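PDB 3OKP: GDP-mannose-dependent alpha-(1-6)-phosphatidylinositol monomannoside mannosyltransferase from Corynebacterium glutamicum, which belongs to the GT-B class of glycosyltransferases, a two-domain fold of paired Rossmann-like units, and is modelled here with guanosine-5'-diphosphate-alpha-D-mannose. Local coordinates for residues K6-T11 with E80-R85; I201-R206 with K211-L216; S215-M220 with V255-R260. All blocks are in the same frame, centred on the assembly; numbering follows the deposited sequence.

Interaction 1 of 3, residues K6-T11 with E80-R85; sequences KTLVVT and EIIRER
In the N-terminal Rossmann-like sheet, Lys6 and Leu8 meet Ile81 and Ile82 of the last turn of helix 72-84 and Arg85 just after it. This helix lies in the connection that carries the chain from edge strand 59-63 back to strand 89-92, the neighbour of strand 7-11. The polar half of the contact is one hydrogen bond: Lys6 NZ donates to the backbone O of Arg85 at 3.1 Å, with a C=O...donor angle of 130° and the nitrogen tilted somewhat from the carbonyl plane. An almost fully extended lysine chain, with CG anti to the backbone N (chi1 -156°), spans the gap, and its CD passes 3.3 Å from the same oxygen. The side chain of Arg85 starts in the direction of Lys6 but bends at chi2 and turns off to a salt bridge between NE and Glu59. Two residues further along the chain from Lys6, Leu8 supplies the apolar half. Its CD1 touches Ile81 CG2 at 3.7 Å, while CD2 reaches Ile82 CG1 at 3.9 Å, and the leucine lies nearly at right angles to both isoleucines. Val38, Phe40 and Met78 pack further around Leu8, so the fork sits in a buried layer between helix and sheet. The oxygen that Lys6 takes belongs to the first residue beyond the helix, so the ammonium group sits near the C-terminal, partly negative helix end, which probably favours its positive charge, and Glu59 probably offsets the nearby charge of Arg85.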
loop_
_atom_site.group_PDB
_atom_site.type_symbol
_atom_site.label_atom_id
_atom_site.label_comp_id
_atom_site.label_asym_id
_atom_site.label_seq_id
_atom_site.Cartn_x
_atom_site.Cartn_y
_atom_site.Cartn_z
ATOM N N LYS A 6 -4.155 20.468 16.583
ATOM C CA LYS A 6 -5.382 19.858 16.079
ATOM C C LYS A 6 -5.370 19.816 14.552
ATOM O O LYS A 6 -4.966 20.783 13.900
ATOM C CB LYS A 6 -6.589 20.654 16.576
ATOM C CG LYS A 6 -7.895 19.883 16.639
ATOM C CD LYS A 6 -8.849 20.578 17.601
ATOM C CE LYS A 6 -10.245 19.979 17.564
ATOM N NZ LYS A 6 -11.187 20.778 18.406
ATOM N N THR A 7 -5.818 18.693 13.994
ATOM C CA THR A 7 -5.762 18.462 12.552
ATOM C C THR A 7 -7.144 18.250 11.940
ATOM O O THR A 7 -7.944 17.452 12.439
ATOM C CB THR A 7 -4.866 17.245 12.209
ATOM O OG1 THR A 7 -3.574 17.415 12.803
ATOM C CG2 THR A 7 -4.708 17.084 10.695
ATOM N N LEU A 8 -7.412 18.979 10.858
ATOM C CA LEU A 8 -8.576 18.724 10.020
ATOM C C LEU A 8 -8.134 17.956 8.779
ATOM O O LEU A 8 -7.290 18.430 8.013
ATOM C CB LEU A 8 -9.276 20.030 9.624
ATOM C CG LEU A 8 -10.496 19.943 8.694
ATOM C CD1 LEU A 8 -11.674 19.248 9.376
ATOM C CD2 LEU A 8 -10.896 21.325 8.206
ATOM N N VAL A 9 -8.696 16.764 8.602
ATOM C CA VAL A 9 -8.431 15.941 7.424
ATOM C C VAL A 9 -9.506 16.218 6.373
ATOM O O VAL A 9 -10.696 15.995 6.617
ATOM C CB VAL A 9 -8.392 14.426 7.772
ATOM C CG1 VAL A 9 -8.052 13.593 6.539
ATOM C CG2 VAL A 9 -7.394 14.151 8.896
ATOM N N VAL A 10 -9.077 16.718 5.216
ATOM C CA VAL A 10 -9.981 17.094 4.129
ATOM C C VAL A 10 -9.840 16.072 3.007
ATOM O O VAL A 10 -8.759 15.918 2.437
ATOM C CB VAL A 10 -9.671 18.523 3.601
ATOM C CG1 VAL A 10 -10.579 18.884 2.421
ATOM C CG2 VAL A 10 -9.808 19.550 4.718
ATOM N N THR A 11 -10.930 15.375 2.693
ATOM C CA THR A 11 -10.838 14.214 1.807
ATOM C C THR A 11 -12.141 13.825 1.106
ATOM O O THR A 11 -13.226 13.890 1.688
ATOM C CB THR A 11 -10.246 12.978 2.565
ATOM O OG1 THR A 11 -10.090 11.876 1.665
ATOM C CG2 THR A 11 -11.125 12.562 3.753
ATOM N N GLU A 80 -14.694 27.547 7.701
ATOM C CA GLU A 80 -15.477 27.730 8.923
ATOM C C GLU A 80 -15.215 26.647 9.972
ATOM O O GLU A 80 -15.281 26.920 11.172
ATOM C CB GLU A 80 -16.972 27.857 8.616
ATOM C CG GLU A 80 -17.386 29.258 8.146
ATOM C CD GLU A 80 -17.039 30.352 9.150
ATOM O OE1 GLU A 80 -17.492 30.269 10.313
ATOM O OE2 GLU A 80 -16.310 31.297 8.775
ATOM N N ILE A 81 -14.906 25.434 9.515
ATOM C CA ILE A 81 -14.517 24.342 10.410
ATOM C C ILE A 81 -13.158 24.643 11.050
ATOM O O ILE A 81 -12.981 24.463 12.259
ATOM C CB ILE A 81 -14.489 22.970 9.682
ATOM C CG1 ILE A 81 -15.898 22.585 9.208
ATOM C CG2 ILE A 81 -13.917 21.879 10.597
ATOM C CD1 ILE A 81 -15.924 21.486 8.142
ATOM N N ILE A 82 -12.213 25.110 10.233
ATOM C CA ILE A 82 -10.883 25.511 10.706
ATOM C C ILE A 82 -10.980 26.480 11.890
ATOM O O ILE A 82 -10.311 26.298 12.908
ATOM C CB ILE A 82 -10.019 26.112 9.556
ATOM C CG1 ILE A 82 -9.575 25.004 8.593
ATOM C CG2 ILE A 82 -8.797 26.861 10.110
ATOM C CD1 ILE A 82 -9.136 25.495 7.218
ATOM N N ARG A 83 -11.836 27.491 11.757
ATOM C CA ARG A 83 -12.002 28.494 12.803
ATOM C C ARG A 83 -12.824 27.998 13.998
ATOM O O ARG A 83 -12.481 28.292 15.145
ATOM C CB ARG A 83 -12.582 29.788 12.222
ATOM C CG ARG A 83 -11.634 30.478 11.234
ATOM C CD ARG A 83 -12.234 31.741 10.644
ATOM N NE ARG A 83 -13.260 31.453 9.640
ATOM C CZ ARG A 83 -13.119 31.656 8.333
ATOM N NH1 ARG A 83 -11.993 32.159 7.842
ATOM N NH2 ARG A 83 -14.116 31.362 7.509
ATOM N N GLU A 84 -13.886 27.238 13.733
ATOM C CA GLU A 84 -14.768 26.737 14.797
ATOM C C GLU A 84 -14.104 25.674 15.676
ATOM O O GLU A 84 -14.272 25.679 16.899
ATOM C CB GLU A 84 -16.075 26.188 14.217
ATOM N N ARG A 85 -13.352 24.770 15.052
ATOM C CA ARG A 85 -12.664 23.711 15.787
ATOM C C ARG A 85 -11.238 24.099 16.185
ATOM O O ARG A 85 -10.495 23.268 16.708
ATOM C CB ARG A 85 -12.668 22.402 14.986
ATOM C CG ARG A 85 -14.021 21.703 14.912
ATOM C CD ARG A 85 -14.391 21.028 16.238
ATOM N NE ARG A 85 -15.682 20.346 16.161
ATOM C CZ ARG A 85 -16.830 20.837 16.623
ATOM N NH1 ARG A 85 -16.871 22.029 17.212
ATOM N NH2 ARG A 85 -17.945 20.129 16.499
#

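Interaction 2 of 3, residues I201-R206 with K211-L216; sequences IACNSR and KGQDSL. With GDD (guanosine-5'-diphosphate-alpha-D-mannose), chain B.
Gln213 reaches the backbone O of Arg206 from an uncommon direction: NE2 sits well above the carbonyl plane, 53° out of it, yet the bond is 3.1 Å long and its N-H...O angle is 152°. A bend at chi2 of 96°, away from the usual staggered values, swings the amide back over the loop that follows strand 200-204. The same nitrogen also donates to a water at 2.8 Å, which has the backbone O atoms of Cys203 and Ser205 within hydrogen-bonding distance. Thus the first residue of helix 213-226 is tied to the strand end both directly and through solvent. Further into the helix the contact is apolar, with Leu216 CD2 resting 3.9 Å from Cys203 CB and the cysteine sulfur lying against Gln213 CG. Lys211, just ahead of the glycine at the N-cap position, bends at its second torsion and runs past Ser205, its CD 3.7 Å from Ser205 OG. From there NZ donates to O3B of the bound guanosine-5'-diphosphate-alpha-D-mannose at 2.8 Å, and it forms a salt bridge with Glu290. Arg206 comes from the strand side: its NE bonds edge-on to O1B of the ligand at 3.3 Å, in the guanidinium plane. A second water links Lys211 NZ and Ser205 OG to O3A and O2A, while Ser205 OG in turn donates to the backbone O of Asn204 at 2.6 Å. The chemistry implies an anion site at the strand-to-helix turn of a Rossmann-like unit, where two basic side chains hold the diphosphate and Gln213, from the second shell, probably steadies the backbone of Arg206.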
loop_
_atom_site.group_PDB
_atom_site.type_symbol
_atom_site.label_atom_id
_atom_site.label_comp_id
_atom_site.label_asym_id
_atom_site.label_seq_id
_atom_site.Cartn_x
_atom_site.Cartn_y
_atom_site.Cartn_z
ATOM N N ILE A 201 4.912 -21.639 -2.955
ATOM C CA ILE A 201 5.186 -20.268 -3.369
ATOM C C ILE A 201 3.856 -19.527 -3.446
ATOM O O ILE A 201 2.942 -19.946 -4.163
ATOM C CB ILE A 201 5.882 -20.203 -4.754
ATOM C CG1 ILE A 201 7.125 -21.104 -4.788
ATOM C CG2 ILE A 201 6.231 -18.752 -5.115
ATOM C CD1 ILE A 201 7.537 -21.555 -6.196
ATOM N N ALA A 202 3.747 -18.435 -2.697
ATOM C CA ALA A 202 2.512 -17.655 -2.667
ATOM C C ALA A 202 2.659 -16.330 -3.405
ATOM O O ALA A 202 3.662 -15.625 -3.250
ATOM C CB ALA A 202 2.064 -17.418 -1.230
ATOM N N CYS A 203 1.656 -16.008 -4.219
ATOM C CA CYS A 203 1.559 -14.696 -4.848
ATOM C C CYS A 203 0.181 -14.102 -4.598
ATOM O O CYS A 203 -0.800 -14.501 -5.233
ATOM C CB CYS A 203 1.848 -14.768 -6.354
ATOM S SG CYS A 203 1.775 -13.145 -7.187
ATOM N N ASN A 204 0.114 -13.171 -3.648
ATOM C CA ASN A 204 -1.100 -12.402 -3.388
ATOM C C ASN A 204 -0.997 -11.077 -4.114
ATOM O O ASN A 204 -0.040 -10.326 -3.902
ATOM C CB ASN A 204 -1.299 -12.152 -1.886
ATOM C CG ASN A 204 -1.135 -13.405 -1.049
ATOM O OD1 ASN A 204 -1.416 -14.517 -1.502
ATOM N ND2 ASN A 204 -0.677 -13.232 0.188
ATOM N N SER A 205 -1.973 -10.809 -4.980
ATOM C CA SER A 205 -2.035 -9.584 -5.784
ATOM C C SER A 205 -3.207 -9.645 -6.753
ATOM O O SER A 205 -3.642 -10.731 -7.145
ATOM C CB SER A 205 -0.743 -9.371 -6.590
ATOM O OG SER A 205 0.230 -8.669 -5.836
ATOM N N ARG A 206 -3.704 -8.474 -7.145
ATOM C CA ARG A 206 -4.700 -8.375 -8.207
ATOM C C ARG A 206 -4.139 -9.013 -9.472
ATOM O O ARG A 206 -2.940 -8.912 -9.749
ATOM C CB ARG A 206 -5.061 -6.913 -8.481
ATOM C CG ARG A 206 -5.774 -6.206 -7.328
ATOM C CD ARG A 206 -6.162 -4.761 -7.682
ATOM N NE ARG A 206 -4.995 -3.905 -7.895
ATOM C CZ ARG A 206 -4.531 -3.541 -9.088
ATOM N NH1 ARG A 206 -5.136 -3.948 -10.200
ATOM N NH2 ARG A 206 -3.461 -2.761 -9.172
ATOM N N LYS A 211 1.884 -7.389 -12.322
ATOM C CA LYS A 211 2.201 -8.067 -11.059
ATOM C C LYS A 211 3.110 -9.287 -11.249
ATOM O O LYS A 211 3.692 -9.798 -10.288
ATOM C CB LYS A 211 0.918 -8.451 -10.311
ATOM C CG LYS A 211 0.012 -7.272 -9.953
ATOM C CD LYS A 211 0.562 -6.446 -8.797
ATOM C CE LYS A 211 -0.397 -5.324 -8.417
ATOM N NZ LYS A 211 0.097 -4.546 -7.243
ATOM N N GLY A 212 3.229 -9.752 -12.489
ATOM C CA GLY A 212 4.181 -10.805 -12.819
ATOM C C GLY A 212 3.786 -12.212 -12.416
ATOM O O GLY A 212 4.660 -13.069 -12.225
ATOM N N GLN A 213 2.481 -12.463 -12.282
ATOM C CA GLN A 213 1.988 -13.835 -12.145
ATOM C C GLN A 213 2.343 -14.613 -13.409
ATOM O O GLN A 213 2.652 -15.803 -13.341
ATOM C CB GLN A 213 0.472 -13.891 -11.928
ATOM C CG GLN A 213 -0.023 -13.327 -10.600
ATOM C CD GLN A 213 -0.477 -11.882 -10.700
ATOM O OE1 GLN A 213 -0.349 -11.244 -11.748
ATOM N NE2 GLN A 213 -1.020 -11.359 -9.605
ATOM N N ASP A 214 2.299 -13.931 -14.555
ATOM C CA ASP A 214 2.702 -14.534 -15.827
ATOM C C ASP A 214 4.180 -14.923 -15.829
ATOM O O ASP A 214 4.536 -15.999 -16.312
ATOM C CB ASP A 214 2.336 -13.645 -17.035
ATOM C CG ASP A 214 2.794 -12.192 -16.896
ATOM O OD1 ASP A 214 3.586 -11.853 -15.990
ATOM O OD2 ASP A 214 2.352 -11.370 -17.728
ATOM N N SER A 215 5.023 -14.059 -15.262
ATOM C CA SER A 215 6.457 -14.333 -15.119
ATOM C C SER A 215 6.693 -15.554 -14.228
ATOM O O SER A 215 7.531 -16.406 -14.537
ATOM C CB SER A 215 7.185 -13.116 -14.543
ATOM O OG SER A 215 6.988 -11.965 -15.344
ATOM N N LEU A 216 5.941 -15.626 -13.128
ATOM C CA LEU A 216 5.975 -16.760 -12.200
ATOM C C LEU A 216 5.579 -18.075 -12.873
ATOM O O LEU A 216 6.261 -19.095 -12.707
ATOM C CB LEU A 216 5.064 -16.482 -10.993
ATOM C CG LEU A 216 5.619 -16.221 -9.581
ATOM C CD1 LEU A 216 7.107 -15.860 -9.527
ATOM C CD2 LEU A 216 4.773 -15.187 -8.831
HETATM N N2 GDD B . -8.632 -10.113 1.226
HETATM C C2 GDD B . -7.813 -10.195 0.149
HETATM N N1 GDD B . -7.923 -11.244 -0.702
HETATM N N3 GDD B . -6.891 -9.228 -0.068
HETATM C C4 GDD B . -6.061 -9.297 -1.142
HETATM C C5 GDD B . -6.162 -10.362 -2.024
HETATM C C6 GDD B . -7.115 -11.346 -1.785
HETATM O O6 GDD B . -7.230 -12.317 -2.561
HETATM N N7 GDD B . -5.235 -10.177 -2.986
HETATM C C8 GDD B . -4.578 -9.027 -2.708
HETATM N N9 GDD B . -5.087 -8.495 -1.585
HETATM C "C1'" GDD B . -4.663 -7.240 -0.912
HETATM C "C2'" GDD B . -3.293 -7.410 -0.275
HETATM O "O2'" GDD B . -3.382 -8.000 1.024
HETATM C "C3'" GDD B . -2.761 -5.991 -0.238
HETATM O "O3'" GDD B . -3.104 -5.365 1.004
HETATM C "C4'" GDD B . -3.464 -5.278 -1.389
HETATM O "O4'" GDD B . -4.533 -6.135 -1.812
HETATM C "C5'" GDD B . -2.517 -5.018 -2.559
HETATM O "O5'" GDD B . -1.943 -3.711 -2.471
HETATM P PA GDD B . -0.681 -3.375 -3.105
HETATM O O1A GDD B . -0.302 -2.257 -2.692
HETATM O O2A GDD B . 0.195 -4.226 -2.809
HETATM O O3A GDD B . -0.813 -3.337 -4.550
HETATM P PB GDD B . -1.813 -2.568 -5.272
HETATM O O2B GDD B . -2.037 -1.475 -4.711
HETATM O O3B GDD B . -1.400 -2.356 -6.432
HETATM O O1B GDD B . -3.038 -3.324 -5.366
HETATM O O HOH W 1 -1.853 -13.092 -7.509
HETATM O O HOH W 2 -0.267 -6.061 -4.965
#

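Interaction 3 of 3, residues S215-M220 with V255-R260; sequences SLIKAM and VKFLGR. With GDD (guanosine-5'-diphosphate-alpha-D-mannose), chain B.
At the edge of the C-terminal Rossmann-like sheet, Ile217 and Met220 from helix 213-226 lie against Phe257 and Val255 of the outermost strand, 255-259. The contact is purely apolar and rather loose. Ile217 CD1 meets Phe257 CZ at 4.2 Å, the isoleucine running at about a right angle to the phenylalanine and approaching its ring obliquely. With CG1 anti to the carbonyl carbon (chi1 -73°) and the chain extended beyond it, Ile217 sends its terminal methyl out to the ring although its CB does not point straight at the strand. One turn further along the helix, Met220 CG approaches Val255 CG2 at 4.3 Å. Helix 213-226 is the crossover of a beta-alpha-beta unit joining strand 200-204 to strand 231-235, and the contact extends its packing to the next strand of the sheet. Ile234 on strand 231-235 lies beside Ile217, Val255 and Phe257, and Leu244 of helix 241-247 touches both Ile217 and Phe257. Toward the C-terminal end of strand 255-259, at the edge of the sheet where Rossmann-like folds bind nucleotides, the chain passes Gly259, whose positive phi suits a glycine, and arrives at Arg260 in the ligand pocket. The arginine chain is extended from CG to NE and lies along the guanine of guanosine-5'-diphosphate-alpha-D-mannose: CG comes within 3.3 Å of O6, and one face of the guanidinium covers C2, which sits 3.7 Å above its plane and toward its rim.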
loop_
_atom_site.group_PDB
_atom_site.type_symbol
_atom_site.label_atom_id
_atom_site.label_comp_id
_atom_site.label_asym_id
_atom_site.label_seq_id
_atom_site.Cartn_x
_atom_site.Cartn_y
_atom_site.Cartn_z
ATOM N N SER A 215 5.023 -14.059 -15.262
ATOM C CA SER A 215 6.457 -14.333 -15.119
ATOM C C SER A 215 6.693 -15.554 -14.228
ATOM O O SER A 215 7.531 -16.406 -14.537
ATOM C CB SER A 215 7.185 -13.116 -14.543
ATOM O OG SER A 215 6.988 -11.965 -15.344
ATOM N N LEU A 216 5.941 -15.626 -13.128
ATOM C CA LEU A 216 5.975 -16.760 -12.200
ATOM C C LEU A 216 5.579 -18.075 -12.873
ATOM O O LEU A 216 6.261 -19.095 -12.707
ATOM C CB LEU A 216 5.064 -16.482 -10.993
ATOM C CG LEU A 216 5.619 -16.221 -9.581
ATOM C CD1 LEU A 216 7.107 -15.860 -9.527
ATOM C CD2 LEU A 216 4.773 -15.187 -8.831
ATOM N N ILE A 217 4.482 -18.042 -13.629
ATOM C CA ILE A 217 3.990 -19.215 -14.356
ATOM C C ILE A 217 5.023 -19.717 -15.372
ATOM O O ILE A 217 5.238 -20.926 -15.504
ATOM C CB ILE A 217 2.616 -18.932 -15.030
ATOM C CG1 ILE A 217 1.506 -18.879 -13.967
ATOM C CG2 ILE A 217 2.295 -19.976 -16.093
ATOM C CD1 ILE A 217 0.223 -18.190 -14.429
ATOM N N LYS A 218 5.671 -18.784 -16.067
ATOM C CA LYS A 218 6.686 -19.123 -17.067
ATOM C C LYS A 218 7.959 -19.698 -16.443
ATOM O O LYS A 218 8.699 -20.436 -17.095
ATOM C CB LYS A 218 7.004 -17.912 -17.950
ATOM C CG LYS A 218 5.885 -17.562 -18.930
ATOM C CD LYS A 218 6.208 -16.327 -19.753
ATOM C CE LYS A 218 5.009 -15.889 -20.583
ATOM N NZ LYS A 218 5.366 -14.791 -21.531
ATOM N N ALA A 219 8.203 -19.361 -15.178
ATOM C CA ALA A 219 9.349 -19.889 -14.438
ATOM C C ALA A 219 9.080 -21.273 -13.832
ATOM O O ALA A 219 10.021 -21.988 -13.472
ATOM C CB ALA A 219 9.782 -18.904 -13.354
ATOM N N MET A 220 7.804 -21.652 -13.734
ATOM C CA MET A 220 7.429 -22.908 -13.069
ATOM C C MET A 220 8.006 -24.220 -13.650
ATOM O O MET A 220 8.426 -25.078 -12.877
ATOM C CB MET A 220 5.914 -23.016 -12.836
ATOM C CG MET A 220 5.395 -22.173 -11.662
ATOM S SD MET A 220 6.209 -22.453 -10.065
ATOM C CE MET A 220 5.508 -24.030 -9.586
ATOM N N VAL A 255 0.038 -25.396 -10.207
ATOM C CA VAL A 255 -0.415 -24.009 -10.118
ATOM C C VAL A 255 -1.876 -23.990 -9.678
ATOM O O VAL A 255 -2.727 -24.637 -10.297
ATOM C CB VAL A 255 -0.245 -23.253 -11.468
ATOM C CG1 VAL A 255 -0.799 -21.836 -11.376
ATOM C CG2 VAL A 255 1.221 -23.210 -11.887
ATOM N N LYS A 256 -2.157 -23.253 -8.607
ATOM C CA LYS A 256 -3.508 -23.166 -8.062
ATOM C C LYS A 256 -4.051 -21.738 -8.108
ATOM O O LYS A 256 -3.456 -20.815 -7.540
ATOM C CB LYS A 256 -3.544 -23.697 -6.622
ATOM C CG LYS A 256 -2.947 -25.098 -6.428
ATOM C CD LYS A 256 -3.875 -26.190 -6.947
ATOM C CE LYS A 256 -3.319 -27.584 -6.670
ATOM N NZ LYS A 256 -2.230 -27.958 -7.611
ATOM N N PHE A 257 -5.181 -21.568 -8.794
ATOM C CA PHE A 257 -5.906 -20.303 -8.806
ATOM C C PHE A 257 -6.970 -20.336 -7.720
ATOM O O PHE A 257 -8.047 -20.912 -7.900
ATOM C CB PHE A 257 -6.535 -20.046 -10.179
ATOM C CG PHE A 257 -5.530 -19.789 -11.266
ATOM C CD1 PHE A 257 -5.077 -18.499 -11.522
ATOM C CD2 PHE A 257 -5.030 -20.839 -12.032
ATOM C CE1 PHE A 257 -4.143 -18.259 -12.529
ATOM C CE2 PHE A 257 -4.097 -20.610 -13.034
ATOM C CZ PHE A 257 -3.653 -19.317 -13.285
ATOM N N LEU A 258 -6.657 -19.716 -6.587
ATOM C CA LEU A 258 -7.509 -19.798 -5.404
ATOM C C LEU A 258 -8.595 -18.725 -5.369
ATOM O O LEU A 258 -9.474 -18.754 -4.502
ATOM C CB LEU A 258 -6.655 -19.750 -4.125
ATOM C CG LEU A 258 -5.579 -20.827 -3.916
ATOM C CD1 LEU A 258 -4.875 -20.628 -2.578
ATOM C CD2 LEU A 258 -6.150 -22.244 -4.012
ATOM N N GLY A 259 -8.531 -17.782 -6.307
ATOM C CA GLY A 259 -9.470 -16.664 -6.352
ATOM C C GLY A 259 -9.194 -15.657 -5.253
ATOM O O GLY A 259 -8.134 -15.693 -4.617
ATOM N N ARG A 260 -10.142 -14.754 -5.027
ATOM C CA ARG A 260 -9.995 -13.771 -3.964
ATOM C C ARG A 260 -10.418 -14.396 -2.639
ATOM O O ARG A 260 -11.603 -14.651 -2.410
ATOM C CB ARG A 260 -10.799 -12.501 -4.261
ATOM C CG ARG A 260 -10.232 -11.277 -3.572
ATOM C CD ARG A 260 -11.123 -10.057 -3.684
ATOM N NE ARG A 260 -10.558 -8.939 -2.927
ATOM C CZ ARG A 260 -10.816 -8.685 -1.647
ATOM N NH1 ARG A 260 -11.644 -9.460 -0.955
ATOM N NH2 ARG A 260 -10.247 -7.645 -1.054
HETATM N N2 GDD B . -8.632 -10.113 1.226
HETATM C C2 GDD B . -7.813 -10.195 0.149
HETATM N N1 GDD B . -7.923 -11.244 -0.702
HETATM N N3 GDD B . -6.891 -9.228 -0.068
HETATM C C4 GDD B . -6.061 -9.297 -1.142
HETATM C C5 GDD B . -6.162 -10.362 -2.024
HETATM C C6 GDD B . -7.115 -11.346 -1.785
HETATM O O6 GDD B . -7.230 -12.317 -2.561
HETATM N N7 GDD B . -5.235 -10.177 -2.986
HETATM C C8 GDD B . -4.578 -9.027 -2.708
HETATM N N9 GDD B . -5.087 -8.495 -1.585
HETATM C "C1'" GDD B . -4.663 -7.240 -0.912
HETATM C "C2'" GDD B . -3.293 -7.410 -0.275
HETATM O "O2'" GDD B . -3.382 -8.000 1.024
HETATM C "C3'" GDD B . -2.761 -5.991 -0.238
HETATM O "O3'" GDD B . -3.104 -5.365 1.004
HETATM C "C4'" GDD B . -3.464 -5.278 -1.389
HETATM O "O4'" GDD B . -4.533 -6.135 -1.812
HETATM C "C5'" GDD B . -2.517 -5.018 -2.559
HETATM O "O5'" GDD B . -1.943 -3.711 -2.471
HETATM P PA GDD B . -0.681 -3.375 -3.105
HETATM O O1A GDD B . -0.302 -2.257 -2.692
HETATM O O2A GDD B . 0.195 -4.226 -2.809
HETATM O O3A GDD B . -0.813 -3.337 -4.550
HETATM P PB GDD B . -1.813 -2.568 -5.272
HETATM O O2B GDD B . -2.037 -1.475 -4.711
HETATM O O3B GDD B . -1.400 -2.356 -6.432
HETATM O O1B GDD B . -3.038 -3.324 -5.366
#

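Interaction 1 comes first along the chain and belongs to the N-terminal seven-stranded parallel sheet; interactions 2 and 3 follow in the C-terminal six-stranded one, on the opposite side of the chain's centre. The centre of interaction 1 lies about 42 Å from that of interaction 2 and about 47 Å from that of interaction 3, as expected for contacts in separate halves of a GT-B fold. Interactions 2 and 3 are only about 6 Å apart between centres. They share Ser215 and Leu216 on helix 213-226, which packs against both strand 200-204 and edge strand 255-259; interaction 2 brings Arg206 and Lys211 to the diphosphate, interaction 3 Arg260 to the guanine.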